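Local coordinates for protein alpha-L-rhamnosidase (Klebsiella oxytoca, PDB 4XHC) that probably hydrolyses terminal alpha-L-rhamnose from glycosides as a two-domain glycoside hydrolase of family 78, and holds alpha-L-rhamnopyranose in its pocket, at residues A[58-63]-A[77-82]; A[73-78]-A[130-135]; A[96-101]-A[173-178]; A[107-112]-A[124-129]. All coordinates share one frame; numbering follows the deposited sequence.

Contact 1 (A[58-63]-A[77-82])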
# COMPACT_ATOMS: atom_id res chain seq x y z
N ILE A 58 -21.02 -11.92 -6.38
CA ILE A 58 -21.91 -13.09 -6.53
C ILE A 58 -21.27 -14.45 -6.21
O ILE A 58 -21.98 -15.39 -5.92
CB ILE A 58 -22.55 -13.16 -7.94
CG1 ILE A 58 -21.52 -13.52 -9.02
CG2 ILE A 58 -23.26 -11.85 -8.26
CD1 ILE A 58 -22.12 -13.92 -10.36
N ALA A 59 -19.95 -14.57 -6.28
CA ALA A 59 -19.32 -15.86 -6.01
C ALA A 59 -17.82 -15.79 -5.75
O ALA A 59 -17.15 -14.81 -6.09
CB ALA A 59 -19.59 -16.81 -7.16
N VAL A 60 -17.32 -16.86 -5.13
CA VAL A 60 -15.89 -17.16 -5.09
C VAL A 60 -15.60 -18.15 -6.21
O VAL A 60 -16.34 -19.12 -6.38
CB VAL A 60 -15.48 -17.77 -3.74
CG1 VAL A 60 -14.01 -18.15 -3.74
CG2 VAL A 60 -15.78 -16.80 -2.61
N VAL A 61 -14.53 -17.93 -6.95
CA VAL A 61 -14.19 -18.79 -8.08
C VAL A 61 -12.72 -19.20 -8.04
O VAL A 61 -11.93 -18.66 -7.27
CB VAL A 61 -14.48 -18.10 -9.43
CG1 VAL A 61 -15.94 -17.70 -9.52
CG2 VAL A 61 -13.57 -16.89 -9.65
N GLU A 62 -12.39 -20.19 -8.88
CA GLU A 62 -11.02 -20.65 -9.06
C GLU A 62 -10.66 -20.58 -10.53
O GLU A 62 -11.47 -20.93 -11.39
CB GLU A 62 -10.86 -22.09 -8.59
CG GLU A 62 -10.62 -22.23 -7.09
CD GLU A 62 -10.35 -23.66 -6.68
OE1 GLU A 62 -10.12 -24.52 -7.57
OE2 GLU A 62 -10.37 -23.93 -5.45
N ALA A 63 -9.43 -20.15 -10.79
CA ALA A 63 -8.94 -19.99 -12.15
C ALA A 63 -8.30 -21.27 -12.63
O ALA A 63 -7.59 -21.92 -11.88
CB ALA A 63 -7.93 -18.86 -12.19
N PRO A 77 -17.09 -21.81 -10.36
CA PRO A 77 -17.62 -21.44 -9.03
C PRO A 77 -17.29 -22.49 -7.98
O PRO A 77 -17.44 -23.68 -8.26
CB PRO A 77 -19.14 -21.37 -9.26
CG PRO A 77 -19.32 -21.25 -10.73
CD PRO A 77 -18.16 -21.96 -11.36
N VAL A 78 -16.83 -22.07 -6.81
CA VAL A 78 -16.52 -23.01 -5.72
C VAL A 78 -17.33 -22.81 -4.45
O VAL A 78 -17.58 -23.77 -3.74
CB VAL A 78 -15.02 -23.04 -5.36
CG1 VAL A 78 -14.19 -23.31 -6.62
CG2 VAL A 78 -14.58 -21.76 -4.66
N SER A 79 -17.73 -21.58 -4.15
CA SER A 79 -18.64 -21.33 -3.04
C SER A 79 -19.40 -20.02 -3.18
O SER A 79 -19.02 -19.14 -3.95
CB SER A 79 -17.87 -21.34 -1.70
OG SER A 79 -17.12 -20.15 -1.48
N THR A 80 -20.48 -19.91 -2.40
CA THR A 80 -21.15 -18.64 -2.17
C THR A 80 -20.26 -17.76 -1.30
O THR A 80 -19.19 -18.19 -0.85
CB THR A 80 -22.49 -18.83 -1.42
OG1 THR A 80 -22.25 -19.51 -0.18
CG2 THR A 80 -23.48 -19.63 -2.26
N LEU A 81 -20.70 -16.54 -1.05
CA LEU A 81 -19.99 -15.65 -0.15
C LEU A 81 -20.30 -15.93 1.31
O LEU A 81 -19.43 -15.77 2.16
CB LEU A 81 -20.30 -14.21 -0.49
CG LEU A 81 -19.46 -13.80 -1.69
CD1 LEU A 81 -20.31 -13.11 -2.74
CD2 LEU A 81 -18.28 -12.94 -1.24
N ALA A 82 -21.53 -16.34 1.61
CA ALA A 82 -21.89 -16.74 2.97
C ALA A 82 -20.94 -17.82 3.51
O ALA A 82 -20.60 -17.82 4.70
CB ALA A 82 -23.34 -17.21 3.02

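Contact 2 (A[73-78]-A[130-135])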
# COMPACT_ATOMS: atom_id res chain seq x y z
N TRP A 73 -7.90 -18.23 -19.61
CA TRP A 73 -8.30 -18.51 -18.23
C TRP A 73 -9.81 -18.70 -18.08
O TRP A 73 -10.59 -17.90 -18.60
CB TRP A 73 -7.80 -17.40 -17.30
CG TRP A 73 -6.30 -17.33 -17.21
CD1 TRP A 73 -5.48 -16.55 -17.96
CD2 TRP A 73 -5.45 -18.10 -16.35
NE1 TRP A 73 -4.17 -16.77 -17.61
CE2 TRP A 73 -4.12 -17.72 -16.63
CE3 TRP A 73 -5.67 -19.07 -15.36
CZ2 TRP A 73 -3.02 -18.27 -15.96
CZ3 TRP A 73 -4.57 -19.62 -14.69
CH2 TRP A 73 -3.26 -19.22 -14.99
N ARG A 74 -10.20 -19.75 -17.36
CA ARG A 74 -11.61 -20.09 -17.14
C ARG A 74 -11.94 -20.08 -15.65
O ARG A 74 -11.17 -20.57 -14.83
CB ARG A 74 -11.90 -21.49 -17.70
CG ARG A 74 -13.37 -21.89 -17.74
CD ARG A 74 -13.57 -23.35 -18.14
NE ARG A 74 -13.14 -24.27 -17.07
CZ ARG A 74 -12.08 -25.08 -17.10
NH1 ARG A 74 -11.28 -25.14 -18.16
NH2 ARG A 74 -11.82 -25.85 -16.05
N ALA A 75 -13.11 -19.53 -15.31
CA ALA A 75 -13.60 -19.50 -13.93
C ALA A 75 -14.50 -20.70 -13.63
O ALA A 75 -15.31 -21.10 -14.48
CB ALA A 75 -14.36 -18.20 -13.67
N GLU A 76 -14.36 -21.28 -12.43
CA GLU A 76 -15.26 -22.33 -11.92
C GLU A 76 -15.75 -21.89 -10.55
O GLU A 76 -14.93 -21.61 -9.69
CB GLU A 76 -14.53 -23.67 -11.78
CG GLU A 76 -14.09 -24.33 -13.10
CD GLU A 76 -15.25 -24.85 -13.95
OE1 GLU A 76 -16.26 -25.31 -13.39
OE2 GLU A 76 -15.13 -24.80 -15.20
N PRO A 77 -17.09 -21.81 -10.36
CA PRO A 77 -17.62 -21.44 -9.03
C PRO A 77 -17.29 -22.49 -7.98
O PRO A 77 -17.44 -23.68 -8.26
CB PRO A 77 -19.14 -21.37 -9.26
CG PRO A 77 -19.32 -21.25 -10.73
CD PRO A 77 -18.16 -21.96 -11.36
N VAL A 78 -16.83 -22.07 -6.81
CA VAL A 78 -16.52 -23.01 -5.72
C VAL A 78 -17.33 -22.81 -4.45
O VAL A 78 -17.58 -23.77 -3.74
CB VAL A 78 -15.02 -23.04 -5.36
CG1 VAL A 78 -14.19 -23.31 -6.62
CG2 VAL A 78 -14.58 -21.76 -4.66
N GLU A 130 -10.46 -6.32 -14.89
CA GLU A 130 -11.66 -6.27 -15.71
C GLU A 130 -11.92 -7.64 -16.33
O GLU A 130 -13.08 -8.02 -16.53
CB GLU A 130 -11.52 -5.22 -16.81
CG GLU A 130 -11.32 -3.78 -16.34
CD GLU A 130 -11.16 -2.82 -17.51
OE1 GLU A 130 -10.14 -2.93 -18.22
OE2 GLU A 130 -12.03 -1.96 -17.73
N THR A 131 -10.85 -8.36 -16.67
CA THR A 131 -10.96 -9.76 -17.11
C THR A 131 -10.35 -10.70 -16.08
O THR A 131 -9.58 -10.27 -15.22
CB THR A 131 -10.23 -10.01 -18.45
OG1 THR A 131 -8.83 -9.72 -18.31
CG2 THR A 131 -10.82 -9.14 -19.52
N LEU A 132 -10.67 -11.98 -16.18
CA LEU A 132 -10.08 -12.96 -15.28
C LEU A 132 -8.57 -13.00 -15.44
O LEU A 132 -7.84 -13.13 -14.46
CB LEU A 132 -10.68 -14.34 -15.51
CG LEU A 132 -10.23 -15.45 -14.55
CD1 LEU A 132 -10.53 -15.08 -13.11
CD2 LEU A 132 -10.90 -16.77 -14.93
N SER A 133 -8.08 -12.87 -16.67
CA SER A 133 -6.65 -12.96 -16.92
C SER A 133 -5.83 -11.93 -16.11
O SER A 133 -4.68 -12.19 -15.78
CB SER A 133 -6.33 -12.87 -18.44
OG SER A 133 -6.62 -11.59 -19.00
N GLU A 134 -6.42 -10.79 -15.78
CA GLU A 134 -5.70 -9.74 -15.05
C GLU A 134 -5.39 -10.07 -13.59
O GLU A 134 -4.52 -9.45 -12.98
CB GLU A 134 -6.45 -8.42 -15.13
CG GLU A 134 -6.53 -7.85 -16.54
CD GLU A 134 -7.48 -6.68 -16.66
OE1 GLU A 134 -7.26 -5.65 -15.97
OE2 GLU A 134 -8.45 -6.82 -17.44
N VAL A 135 -6.10 -11.05 -13.02
CA VAL A 135 -5.78 -11.51 -11.67
C VAL A 135 -5.07 -12.88 -11.65
O VAL A 135 -4.85 -13.45 -10.58
CB VAL A 135 -7.05 -11.52 -10.77
CG1 VAL A 135 -7.66 -10.12 -10.70
CG2 VAL A 135 -8.09 -12.53 -11.24

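Contact 3 (A[96-101]-A[173-178])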
# COMPACT_ATOMS: atom_id res chain seq x y z
N ILE A 96 -10.36 -15.74 -5.27
CA ILE A 96 -10.81 -14.80 -6.30
C ILE A 96 -12.31 -14.57 -6.18
O ILE A 96 -13.09 -15.52 -6.25
CB ILE A 96 -10.49 -15.29 -7.71
CG1 ILE A 96 -8.98 -15.44 -7.89
CG2 ILE A 96 -11.06 -14.31 -8.72
CD1 ILE A 96 -8.58 -16.16 -9.15
N ILE A 97 -12.69 -13.31 -6.00
CA ILE A 97 -14.08 -12.90 -5.87
C ILE A 97 -14.63 -12.40 -7.21
O ILE A 97 -14.11 -11.43 -7.79
CB ILE A 97 -14.24 -11.75 -4.84
CG1 ILE A 97 -13.51 -12.05 -3.52
CG2 ILE A 97 -15.71 -11.47 -4.56
CD1 ILE A 97 -14.12 -13.14 -2.69
N ASP A 98 -15.66 -13.07 -7.72
CA ASP A 98 -16.36 -12.63 -8.94
C ASP A 98 -17.48 -11.70 -8.52
O ASP A 98 -18.38 -12.12 -7.81
CB ASP A 98 -16.94 -13.84 -9.68
CG ASP A 98 -17.56 -13.48 -11.03
OD1 ASP A 98 -17.65 -12.28 -11.39
OD2 ASP A 98 -17.96 -14.42 -11.74
N PHE A 99 -17.41 -10.44 -8.97
CA PHE A 99 -18.48 -9.47 -8.68
C PHE A 99 -19.68 -9.56 -9.62
O PHE A 99 -20.71 -8.97 -9.35
CB PHE A 99 -17.93 -8.03 -8.62
CG PHE A 99 -17.35 -7.67 -7.28
CD1 PHE A 99 -16.13 -8.17 -6.88
CD2 PHE A 99 -18.04 -6.84 -6.42
CE1 PHE A 99 -15.60 -7.85 -5.64
CE2 PHE A 99 -17.51 -6.50 -5.17
CZ PHE A 99 -16.29 -7.00 -4.79
N GLY A 100 -19.55 -10.30 -10.72
CA GLY A 100 -20.72 -10.63 -11.55
C GLY A 100 -20.96 -9.71 -12.74
O GLY A 100 -21.50 -10.14 -13.75
N SER A 101 -20.58 -8.44 -12.61
CA SER A 101 -20.61 -7.49 -13.73
C SER A 101 -19.36 -6.59 -13.67
O SER A 101 -18.44 -6.84 -12.88
CB SER A 101 -21.90 -6.65 -13.69
OG SER A 101 -22.15 -6.03 -14.94
N PHE A 173 -13.27 -2.84 -12.21
CA PHE A 173 -13.03 -4.27 -12.17
C PHE A 173 -14.29 -5.12 -12.20
O PHE A 173 -15.38 -4.66 -11.91
CB PHE A 173 -12.24 -4.62 -10.90
CG PHE A 173 -12.97 -4.33 -9.62
CD1 PHE A 173 -13.02 -3.04 -9.11
CD2 PHE A 173 -13.63 -5.34 -8.94
CE1 PHE A 173 -13.70 -2.76 -7.94
CE2 PHE A 173 -14.31 -5.06 -7.76
CZ PHE A 173 -14.34 -3.77 -7.26
N ARG A 174 -14.09 -6.39 -12.54
CA ARG A 174 -15.06 -7.43 -12.25
C ARG A 174 -14.54 -8.45 -11.21
O ARG A 174 -15.29 -8.89 -10.35
CB ARG A 174 -15.45 -8.15 -13.53
CG ARG A 174 -16.33 -9.34 -13.22
CD ARG A 174 -17.07 -9.89 -14.41
NE ARG A 174 -17.66 -11.16 -14.03
CZ ARG A 174 -18.45 -11.88 -14.82
NH1 ARG A 174 -18.78 -11.45 -16.03
NH2 ARG A 174 -18.92 -13.03 -14.37
N TYR A 175 -13.26 -8.83 -11.32
CA TYR A 175 -12.67 -9.81 -10.41
C TYR A 175 -11.74 -9.13 -9.42
O TYR A 175 -11.09 -8.13 -9.75
CB TYR A 175 -11.92 -10.91 -11.17
CG TYR A 175 -12.80 -11.63 -12.15
CD1 TYR A 175 -13.59 -12.71 -11.75
CD2 TYR A 175 -12.87 -11.22 -13.47
CE1 TYR A 175 -14.41 -13.36 -12.65
CE2 TYR A 175 -13.69 -11.86 -14.38
CZ TYR A 175 -14.45 -12.93 -13.97
OH TYR A 175 -15.26 -13.53 -14.89
N LEU A 176 -11.70 -9.69 -8.21
CA LEU A 176 -10.84 -9.22 -7.14
C LEU A 176 -10.12 -10.41 -6.51
O LEU A 176 -10.75 -11.30 -5.96
CB LEU A 176 -11.67 -8.49 -6.08
CG LEU A 176 -10.96 -8.26 -4.73
CD1 LEU A 176 -9.73 -7.38 -4.93
CD2 LEU A 176 -11.91 -7.62 -3.73
N LYS A 177 -8.79 -10.40 -6.56
CA LYS A 177 -8.01 -11.42 -5.89
C LYS A 177 -7.59 -10.89 -4.54
O LYS A 177 -7.12 -9.76 -4.44
CB LYS A 177 -6.76 -11.75 -6.68
CG LYS A 177 -5.88 -12.81 -6.05
CD LYS A 177 -4.87 -13.33 -7.05
CE LYS A 177 -3.83 -14.20 -6.38
NZ LYS A 177 -2.79 -14.60 -7.35
N VAL A 178 -7.77 -11.71 -3.51
CA VAL A 178 -7.41 -11.36 -2.14
C VAL A 178 -6.45 -12.42 -1.60
O VAL A 178 -6.80 -13.59 -1.51
CB VAL A 178 -8.65 -11.31 -1.23
CG1 VAL A 178 -8.26 -10.91 0.18
CG2 VAL A 178 -9.67 -10.34 -1.80

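Contact 4 (A[107-112]-A[124-129])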
# COMPACT_ATOMS: atom_id res chain seq x y z
N LEU A 107 -13.91 0.10 -3.00
CA LEU A 107 -14.03 -1.15 -2.24
C LEU A 107 -14.21 -0.94 -0.72
O LEU A 107 -13.51 -0.12 -0.11
CB LEU A 107 -12.80 -2.02 -2.49
CG LEU A 107 -12.88 -3.48 -2.02
CD1 LEU A 107 -13.85 -4.29 -2.85
CD2 LEU A 107 -11.50 -4.13 -2.05
N HIS A 108 -15.15 -1.68 -0.13
CA HIS A 108 -15.41 -1.66 1.32
C HIS A 108 -15.41 -3.10 1.79
O HIS A 108 -16.02 -3.94 1.15
CB HIS A 108 -16.78 -1.00 1.59
CG HIS A 108 -17.23 -1.07 3.02
ND1 HIS A 108 -18.45 -1.60 3.39
CD2 HIS A 108 -16.65 -0.65 4.17
CE1 HIS A 108 -18.60 -1.51 4.70
NE2 HIS A 108 -17.52 -0.94 5.20
N PHE A 109 -14.71 -3.40 2.88
CA PHE A 109 -14.83 -4.72 3.52
C PHE A 109 -14.58 -4.69 5.03
O PHE A 109 -13.95 -3.78 5.54
CB PHE A 109 -13.92 -5.76 2.85
CG PHE A 109 -12.45 -5.48 3.00
CD1 PHE A 109 -11.79 -5.81 4.18
CD2 PHE A 109 -11.73 -4.90 1.97
CE1 PHE A 109 -10.44 -5.55 4.33
CE2 PHE A 109 -10.39 -4.63 2.11
CZ PHE A 109 -9.74 -4.96 3.29
N LEU A 110 -15.10 -5.69 5.73
CA LEU A 110 -14.85 -5.87 7.15
C LEU A 110 -14.12 -7.18 7.33
O LEU A 110 -14.42 -8.15 6.64
CB LEU A 110 -16.16 -5.94 7.96
CG LEU A 110 -17.19 -4.81 7.93
CD1 LEU A 110 -18.19 -5.03 9.05
CD2 LEU A 110 -16.54 -3.44 8.07
N CYS A 111 -13.19 -7.22 8.27
CA CYS A 111 -12.54 -8.47 8.63
C CYS A 111 -12.11 -8.49 10.09
O CYS A 111 -11.99 -7.45 10.72
CB CYS A 111 -11.35 -8.76 7.70
SG CYS A 111 -9.97 -7.60 7.82
N GLN A 112 -11.88 -9.70 10.61
CA GLN A 112 -11.64 -9.92 12.03
C GLN A 112 -10.77 -11.14 12.30
O GLN A 112 -10.57 -11.99 11.45
CB GLN A 112 -12.98 -10.11 12.74
CG GLN A 112 -13.80 -11.27 12.22
CD GLN A 112 -15.17 -11.35 12.85
OE1 GLN A 112 -15.88 -10.36 12.93
NE2 GLN A 112 -15.54 -12.54 13.30
N LEU A 124 -2.05 -8.01 3.66
CA LEU A 124 -2.85 -8.49 2.54
C LEU A 124 -2.35 -7.88 1.26
O LEU A 124 -1.72 -6.83 1.27
CB LEU A 124 -4.30 -8.06 2.69
CG LEU A 124 -5.06 -8.50 3.93
CD1 LEU A 124 -6.39 -7.79 3.98
CD2 LEU A 124 -5.24 -10.01 3.94
N GLN A 125 -2.69 -8.53 0.15
CA GLN A 125 -2.46 -8.00 -1.18
C GLN A 125 -3.72 -8.17 -2.00
O GLN A 125 -4.25 -9.28 -2.10
CB GLN A 125 -1.33 -8.77 -1.85
CG GLN A 125 -1.26 -8.64 -3.37
CD GLN A 125 0.14 -8.49 -3.85
OE1 GLN A 125 0.70 -9.39 -4.49
NE2 GLN A 125 0.73 -7.36 -3.54
N LEU A 126 -4.19 -7.07 -2.60
CA LEU A 126 -5.38 -7.07 -3.44
C LEU A 126 -5.01 -6.81 -4.89
O LEU A 126 -4.14 -5.99 -5.18
CB LEU A 126 -6.35 -6.00 -2.98
CG LEU A 126 -6.71 -5.98 -1.49
CD1 LEU A 126 -7.80 -4.96 -1.26
CD2 LEU A 126 -7.18 -7.34 -1.01
N THR A 127 -5.67 -7.51 -5.81
CA THR A 127 -5.46 -7.33 -7.25
C THR A 127 -6.80 -7.26 -7.95
O THR A 127 -7.69 -8.08 -7.68
CB THR A 127 -4.61 -8.46 -7.82
OG1 THR A 127 -3.49 -8.68 -6.98
CG2 THR A 127 -4.10 -8.13 -9.19
N PHE A 128 -6.96 -6.28 -8.83
CA PHE A 128 -8.24 -6.01 -9.47
C PHE A 128 -8.13 -6.21 -10.97
O PHE A 128 -7.17 -5.75 -11.60
CB PHE A 128 -8.62 -4.56 -9.24
CG PHE A 128 -8.76 -4.18 -7.80
CD1 PHE A 128 -7.64 -3.81 -7.06
CD2 PHE A 128 -10.01 -4.13 -7.20
CE1 PHE A 128 -7.77 -3.42 -5.73
CE2 PHE A 128 -10.14 -3.75 -5.88
CZ PHE A 128 -9.03 -3.39 -5.14
N GLY A 129 -9.14 -6.85 -11.57
CA GLY A 129 -9.13 -7.07 -13.01
C GLY A 129 -10.47 -6.89 -13.69
O GLY A 129 -11.50 -7.27 -13.14

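Contact 1 (A[58-63]-A[77-82])
Val60 meets Val78 and Ser79 from both its backbone and its side chain, and here the contact is tight. Val60 N donates to Ser79 O over 3.1 Å, and Val60 O in turn accepts from Val78 N over 3.0 Å in an almost straight bond (N-H...O 178°). Beside this pair of backbone bonds, CG1 of Val60, anti to the backbone N (chi1 177°), packs 3.8 Å from CG2 of Val78. The other branch of Val60, CG2, lies near the hydroxyl of Ser79. That hydroxyl is itself tied down, because Ser79 OG donates to Thr80 O at 2.9 Å. On the opposite face of the sheet Val61 sets its CG1 against Pro77 CA, 4.1 Å away.

The margins are looser and more exposed to solvent. Glu62 carries its extended chain past Val78 at about a right angle, its CG 3.8 Å from Val78 CG1, an aliphatic touch made by an acidic residue at the surface. At the other end CD1 of Leu81 rests on the Ile58-Ala59 peptide, 3.8 Å from Ala59 N, and Thr80 takes the N-cap position of the short, weakly bonded helix that follows. Since Val78 and Ser79 both face Val60, the register slips by one residue: a classic beta bulge in an antiparallel beta hairpin.

Contact 2 (A[73-78]-A[130-135])
The indole of Trp73 receives Ser133 obliquely, with Ser133 CB 3.8 Å from Trp73 CD1. The other flat group, the guanidinium of Arg74, has the Glu76 carboxylate at its edge: Arg74 NE donates to Glu76 OE2 at 2.8 Å in a salt bridge that uses the anti lone pair of that oxygen. This charged pair lies along its own strand, with Arg74 CB directed away from the loop.

Against the strand's backbone the loop sets one apolar branch. Leu132 holds CG anti to its backbone N (chi1 -175°), which carries CD2 across to the strand, 3.5 Å from Arg74 C and 4.0 Å from both Trp73 CB and Ala75 CB. Most of the packing is therefore one methyl group against a peptide and two side chains, with Ser133 on the indole beside it. Polar bonds within the loop support its shape: Thr131 N donates to Glu134 OE2 at 3.0 Å, and Thr131 OG1 is hydrogen-bonded to Ser133 OG at 3.0 Å.

Glu134 and Glu130 also form salt bridges with Lys240. The loop leaves strand 122-129 and passes beside Tyr175 of strand 175-182, while 73-79 is an outermost strand of the sheet, paired with 59-65.

Contact 3 (A[96-101]-A[173-178])
Asp98 and Arg174 meet with their flat groups nearly coplanar, the carboxylate and guanidinium planes only 24° apart. Arg174, extended from CG to NE, grips side-on: NE donates to Asp98 OD1 at 2.9 Å and NH2 to Asp98 OD2 at 3.1 Å, the latter through the syn lone pair. Asp98 OD1 also accepts from Gly100 N at 2.8 Å, an Asx turn, and the two donors arrive from opposite faces of the carboxylate. The oxygen is thus held from both sides, which should fix the rotation of the group. Gly100 O lies over the centre of one guanidinium face and Tyr175 OH over the other, nearer its rim. The Tyr175 ring runs alongside Asp98, with CE1 3.5 Å from Asp98 CG.

On the other side of the sheet Phe173 points its edge at the face of Phe99 in a T-shaped stack, centroids 5.2 Å apart and planes at 89°; Leu176 CB lies 4.0 Å from Phe99 CE1. Backbone bonds between Ile97 and Leu176, and from Phe99 N to Arg174 O, join the antiparallel strands.

Strand 94-99 lies between 59-65 and 175-182, and 122-129 follows beyond 175-182. Phe99 and Phe173 also touch strand 187-200 of the facing sheet, while Arg174 NH1 makes a salt bridge to Asp502.

Contact 4 (A[107-112]-A[124-129])
Two antiparallel sheets stacked as a beta-sandwich meet here, strand 106-115 of one lying over strand 122-129 of the other. The segment axes approach no closer than 12.0 Å, too far for backbone pairing, and the gap is bridged by apolar side chains directed inward from both strands.

Leu107 is the central residue on strand 106-115. It holds CG anti to its backbone N (chi1 -168°), and the resulting reach brings the single methyl CD2 to two partners: Leu126 CD1 at 3.9 Å and Phe128 CZ at 4.0 Å. Against Phe128 the methyl comes to the ring's edge, near its plane, instead of resting on a face. The methyl thus touches a branched side chain and an aromatic rim at once, the side chains crossing at a slant.

Two residues on, Phe109 extends the same layer. Its ring takes Leu126 CD1 4.3 Å from CE2 and Leu124 CD1 4.4 Å from CZ, both in oblique approach. Leu126 CD1 is therefore shared between Leu107 and Phe109. All five touching residues are buried.

Around them, Phe128 stacks on Tyr171 and meets Phe173 edge-to-face, while Leu107 also touches Leu176 of strand 175-182. Strand 153-158, an outermost strand of the six-stranded sheet, contributes Leu156 against Phe109 and Leu126, and Leu124 reaches Leu189 on strand 187-200.

In the fold
All four contacts lie in the N-terminal part of the chain and reach one six-stranded antiparallel sheet. Contacts 1 and 3 join neighbouring strands within it through backbone bonds, and strand 59-65 ties them together through bonds from Ala59 and Val61 to strand 94-99. Contact 1 is the surface member, an edge hairpin with a bulge; contact 3, partly buried, adds a salt bridge and a T-shaped pair of rings. Contact 2 shares strand 73-79 with contact 1 but sets a loop against it mainly through one leucine methyl, and that loop also packs on contact 3. Contact 4 is the buried core, purely apolar between sheets; its strand 122-129 pairs with 175-182 of contact 3.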